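Putative Nitroreductase (Anabaena variabilis ATCC 29413, PDB 3EO7) binds flavin mononucleotide and probably works as an FMN-dependent oxidoreductase of the nitroreductase family. Local coordinates at residues 41-46 and 136-141; 110-115 and 125-130. All blocks are in the same frame, centred on the assembly; numbering follows the deposited sequence. Where two conformers were deposited one is given.

Contact 1 (41-46 and 136-141). With ACT (acetate ion), chain J.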
# COMPACT_ATOMS: atom_id res chain seq x y z
N LYS A 41 12.65 15.23 -2.32
CA LYS A 41 14.00 15.40 -1.79
C LYS A 41 14.89 16.16 -2.78
O LYS A 41 14.81 15.95 -4.00
CB LYS A 41 14.67 14.07 -1.45
CG LYS A 41 13.98 13.30 -0.33
CD LYS A 41 14.77 12.11 0.17
CE LYS A 41 16.11 12.44 0.83
NZ LYS A 41 16.69 11.28 1.57
N GLU A 42 15.76 17.01 -2.24
CA GLU A 42 16.73 17.76 -3.05
C GLU A 42 18.11 17.17 -2.89
O GLU A 42 18.51 16.76 -1.79
CB GLU A 42 16.82 19.21 -2.57
CG GLU A 42 15.50 19.92 -2.51
CD GLU A 42 14.91 20.19 -3.87
OE1 GLU A 42 15.56 19.85 -4.89
OE2 GLU A 42 13.80 20.75 -3.90
N TYR A 43 18.84 17.07 -3.99
CA TYR A 43 20.23 16.61 -3.97
C TYR A 43 21.12 17.68 -4.60
O TYR A 43 20.81 18.24 -5.65
CB TYR A 43 20.38 15.29 -4.68
CG TYR A 43 19.74 14.18 -3.93
CD1 TYR A 43 18.38 13.93 -4.06
CD2 TYR A 43 20.47 13.40 -3.04
CE1 TYR A 43 17.79 12.94 -3.36
CE2 TYR A 43 19.87 12.39 -2.34
CZ TYR A 43 18.51 12.19 -2.49
OH TYR A 43 17.92 11.18 -1.81
N LYS A 44 22.17 18.04 -3.89
CA LYS A 44 23.07 19.07 -4.37
C LYS A 44 24.22 18.38 -5.11
O LYS A 44 24.88 19.01 -5.92
CB LYS A 44 23.59 19.92 -3.20
N ILE A 45 24.41 17.09 -4.87
CA ILE A 45 25.51 16.37 -5.48
C ILE A 45 25.03 15.08 -6.14
O ILE A 45 24.31 14.31 -5.54
CB ILE A 45 26.63 16.07 -4.43
CG1 ILE A 45 26.08 15.24 -3.26
CG2 ILE A 45 27.22 17.40 -3.89
CD1 ILE A 45 27.11 14.90 -2.17
N GLY A 46 25.41 14.88 -7.39
CA GLY A 46 25.05 13.67 -8.12
C GLY A 46 24.65 13.95 -9.55
O GLY A 46 24.32 15.07 -9.91
N ILE A 136 18.46 10.68 -9.59
CA ILE A 136 19.69 11.35 -9.20
C ILE A 136 20.59 10.29 -8.61
O ILE A 136 20.25 9.66 -7.60
CB ILE A 136 19.49 12.49 -8.22
CG1 ILE A 136 18.60 13.56 -8.85
CG2 ILE A 136 20.86 13.06 -7.79
CD1 ILE A 136 18.09 14.59 -7.88
N HIS A 137 21.72 10.06 -9.28
CA HIS A 137 22.71 9.09 -8.87
C HIS A 137 23.57 9.79 -7.84
O HIS A 137 24.53 10.47 -8.17
CB HIS A 137 23.49 8.63 -10.08
CG HIS A 137 24.39 7.47 -9.85
ND1 HIS A 137 25.45 7.18 -10.68
CD2 HIS A 137 24.38 6.51 -8.90
CE1 HIS A 137 26.04 6.07 -10.26
NE2 HIS A 137 25.43 5.65 -9.17
N TYR A 138 23.20 9.64 -6.58
CA TYR A 138 23.88 10.40 -5.55
C TYR A 138 25.03 9.68 -4.88
O TYR A 138 25.71 10.29 -4.08
CB TYR A 138 22.91 10.92 -4.51
CG TYR A 138 22.24 9.91 -3.62
CD1 TYR A 138 21.03 9.33 -3.99
CD2 TYR A 138 22.74 9.64 -2.35
CE1 TYR A 138 20.38 8.41 -3.14
CE2 TYR A 138 22.10 8.72 -1.50
CZ TYR A 138 20.91 8.12 -1.90
OH TYR A 138 20.23 7.24 -1.06
N TRP A 139 25.23 8.40 -5.19
CA TRP A 139 26.34 7.66 -4.59
C TRP A 139 26.76 6.59 -5.55
O TRP A 139 25.94 5.79 -5.98
CB TRP A 139 25.95 7.06 -3.25
CG TRP A 139 27.08 6.39 -2.57
CD1 TRP A 139 27.29 5.07 -2.43
CD2 TRP A 139 28.21 7.04 -1.98
NE1 TRP A 139 28.46 4.84 -1.76
CE2 TRP A 139 29.04 6.04 -1.47
CE3 TRP A 139 28.57 8.38 -1.82
CZ2 TRP A 139 30.24 6.33 -0.81
CZ3 TRP A 139 29.75 8.67 -1.16
CH2 TRP A 139 30.58 7.65 -0.67
N GLU A 140 28.01 6.65 -6.01
CA GLU A 140 28.51 5.61 -6.88
C GLU A 140 29.58 4.79 -6.16
O GLU A 140 30.70 5.27 -5.94
CB GLU A 140 29.07 6.15 -8.20
CG GLU A 140 29.50 4.96 -9.10
CD GLU A 140 29.86 5.35 -10.52
OE1 GLU A 140 29.61 6.52 -10.93
OE2 GLU A 140 30.40 4.46 -11.21
N SER A 141 29.22 3.59 -5.77
CA SER A 141 30.11 2.62 -5.17
C SER A 141 29.37 1.30 -5.20
O SER A 141 28.16 1.26 -5.45
CB SER A 141 30.50 2.97 -3.72
OG SER A 141 29.46 2.61 -2.82
C ACT J . 17.77 18.00 -7.22
O ACT J . 16.95 17.10 -6.92
OXT ACT J . 17.65 19.08 -6.60
CH3 ACT J . 18.86 17.83 -8.24
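With chi1 at -70°, the ring of Y43 swings beside its own backbone N, whereas Y138 takes the crowded position between backbone N and carbonyl carbon (chi1 69°); together these torsions lay the two phenol rings in an offset stack. The stack is tilted, with centroids 4.8 Å apart and planes inclined by 28°. Its closest point is CE2 of Y43, which sits over one face of the Y138 ring near the rim, 3.7 Å from CG of Y138. Closer to the backbone, I136 turns CG2 toward CB of Y43, the two atoms meeting at 3.9 Å. The phenol oxygen of Y138 is held elsewhere, by the carbonyl of L222. Where the loop reaches the strand the backbones nearly touch: CA of G46 lies 3.2 Å from O of H137, and a side chain at G46 would collide with that carbonyl. I45 O is buried here without a polar partner in the model. An acetate, probably from the crystallisation liquor, rests beside the loop and accepts a weak hydrogen bond from the amide N of Y43. The contact thus places the loop leading into edge strand 47-50 against the end of strand 134-139, at the surface margin of the antiparallel sheet; opposite L125 that strand carries two residues, Y138 and W139, the pattern of a classic beta bulge.

Contact 2 (110-115 and 125-130)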
# COMPACT_ATOMS: atom_id res chain seq x y z
N GLU A 110 9.21 7.65 -0.39
CA GLU A 110 10.28 8.02 -1.30
C GLU A 110 10.75 6.72 -1.94
O GLU A 110 10.86 5.69 -1.27
CB GLU A 110 11.50 8.68 -0.59
CG GLU A 110 11.31 10.13 -0.39
CD GLU A 110 11.34 10.91 -1.68
OE1 GLU A 110 12.25 10.71 -2.55
OE2 GLU A 110 10.48 11.80 -1.81
N VAL A 111 11.03 6.81 -3.24
CA VAL A 111 11.48 5.68 -4.03
C VAL A 111 12.94 5.83 -4.37
O VAL A 111 13.36 6.85 -4.95
CB VAL A 111 10.64 5.53 -5.31
CG1 VAL A 111 11.25 4.46 -6.27
CG2 VAL A 111 9.15 5.21 -4.95
N TYR A 112 13.70 4.79 -4.04
CA TYR A 112 15.10 4.71 -4.40
C TYR A 112 15.33 3.51 -5.30
O TYR A 112 14.62 2.53 -5.21
CB TYR A 112 15.96 4.52 -3.16
CG TYR A 112 15.91 5.69 -2.22
CD1 TYR A 112 14.89 5.80 -1.29
CD2 TYR A 112 16.86 6.68 -2.29
CE1 TYR A 112 14.80 6.91 -0.45
CE2 TYR A 112 16.80 7.79 -1.46
CZ TYR A 112 15.79 7.89 -0.53
OH TYR A 112 15.75 8.99 0.29
N VAL A 113 16.34 3.61 -6.16
CA VAL A 113 16.80 2.47 -6.93
C VAL A 113 18.25 2.20 -6.53
O VAL A 113 19.10 3.12 -6.48
CB VAL A 113 16.74 2.71 -8.46
CG1 VAL A 113 17.39 1.55 -9.22
CG2 VAL A 113 15.28 2.90 -8.93
N VAL A 114 18.52 0.94 -6.24
CA VAL A 114 19.87 0.47 -5.88
C VAL A 114 20.37 -0.37 -7.04
O VAL A 114 19.68 -1.29 -7.48
CB VAL A 114 19.90 -0.32 -4.57
CG1 VAL A 114 21.34 -0.82 -4.28
CG2 VAL A 114 19.40 0.53 -3.43
N SER A 115 21.55 -0.04 -7.56
CA SER A 115 22.12 -0.79 -8.68
C SER A 115 23.31 -1.64 -8.26
O SER A 115 24.25 -1.16 -7.62
CB SER A 115 22.56 0.16 -9.78
OG SER A 115 23.22 -0.57 -10.84
N LEU A 125 23.54 4.24 -5.54
CA LEU A 125 22.26 4.74 -5.07
C LEU A 125 21.67 5.82 -5.94
O LEU A 125 22.33 6.78 -6.33
CB LEU A 125 22.43 5.30 -3.65
CG LEU A 125 23.17 4.37 -2.68
CD1 LEU A 125 23.46 5.16 -1.35
CD2 LEU A 125 22.42 3.05 -2.47
N TYR A 126 20.39 5.66 -6.23
CA TYR A 126 19.62 6.60 -7.03
C TYR A 126 18.31 6.97 -6.32
O TYR A 126 17.61 6.11 -5.79
CB TYR A 126 19.24 5.99 -8.39
CG TYR A 126 20.40 5.53 -9.25
CD1 TYR A 126 21.08 4.34 -8.97
CD2 TYR A 126 20.78 6.25 -10.36
CE1 TYR A 126 22.11 3.91 -9.77
CE2 TYR A 126 21.80 5.82 -11.17
CZ TYR A 126 22.48 4.66 -10.87
OH TYR A 126 23.51 4.29 -11.68
N ASN A 127 17.99 8.27 -6.30
CA ASN A 127 16.72 8.72 -5.78
C ASN A 127 15.81 9.05 -6.98
O ASN A 127 16.22 9.76 -7.91
CB ASN A 127 16.88 9.96 -4.91
CG ASN A 127 15.55 10.50 -4.42
OD1 ASN A 127 15.10 11.51 -4.93
ND2 ASN A 127 14.89 9.78 -3.49
N TYR A 128 14.58 8.58 -6.92
CA TYR A 128 13.59 8.89 -7.95
C TYR A 128 12.97 10.29 -7.72
O TYR A 128 12.35 10.55 -6.70
CB TYR A 128 12.48 7.80 -8.03
CG TYR A 128 11.45 8.18 -9.09
CD1 TYR A 128 11.83 8.30 -10.44
CD2 TYR A 128 10.14 8.46 -8.75
CE1 TYR A 128 10.92 8.73 -11.41
CE2 TYR A 128 9.20 8.84 -9.72
CZ TYR A 128 9.60 8.98 -11.04
OH TYR A 128 8.66 9.37 -11.94
N GLN A 129 13.14 11.16 -8.69
CA GLN A 129 12.63 12.52 -8.63
C GLN A 129 11.32 12.61 -9.41
O GLN A 129 11.32 12.65 -10.64
CB GLN A 129 13.67 13.45 -9.25
CG GLN A 129 14.91 13.58 -8.43
CD GLN A 129 14.71 14.53 -7.28
OE1 GLN A 129 14.21 15.64 -7.47
NE2 GLN A 129 15.08 14.11 -6.07
N CYS A 130 10.21 12.60 -8.69
CA CYS A 130 8.87 12.70 -9.26
C CYS A 130 8.70 13.96 -10.10
O CYS A 130 8.07 13.92 -11.15
CB CYS A 130 7.81 12.70 -8.14
SG CYS A 130 7.73 11.20 -7.14
O HOH W 1 10.63 9.35 -4.72
O HOH W 2 12.62 12.80 -4.13
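The Y112 ring and the E110 carboxylate frame a corner that the amide of N127 enters: ND2 sits 3.4 Å above one face of the ring, toward its rim, and gives a nearly straight bond (177°) to OE1 of E110 at 3.0 Å. Carboxylate and amide are almost coplanar, and OE1 receives the N-H on its anti lone pair; OE2 forms a salt bridge with R172. OD1, the other end of the amide, accepts from NE2 of Q129, which fixes the flip. An alanine here would take away the amide, and E110 would probably be less firmly oriented while NE2 of Q129 would lose one of its acceptors. Further along the same face, CG2 of V114 lies alongside CD2 of L125 at 4.0 Å. On the reverse face V113 and Y126 abut at their CB atoms, while the Y126 ring presents its edge to V113 O and CE1 to CB of S115. The CG1 methyl of V111 fits beside the stem of Y128, and L78 of helix 66-82 packs on both. Paired backbone bonds between V113 and Y126, with Y128 N to V111 O beyond, set the register of an antiparallel beta hairpin, buried within the sheet of the nitroreductase-family fold.

In the fold
The centres of the two contacts lie about 9 Å apart; both reach one seven-stranded antiparallel sheet, 41-46 as the loop entering its edge strand 47-50. From that edge inward the order is 47-50, 134-139, 124-129, 109-115. Along the chain, 41-46 comes first, then the hairpin strands of contact 2, then 136-141, so contact 1 brings together segments that flank contact 2 in sequence. The two contacts touch directly: K41 NZ probably bonds to Y112 OH and K41 O to Q129 NE2, while H137 stacks on Y126. Contact 1 thus lies at the sheet's exposed margin and contact 2 in its buried interior. Neither lines the flavin pocket; the Y128 side chain remains about 14 Å from FMN.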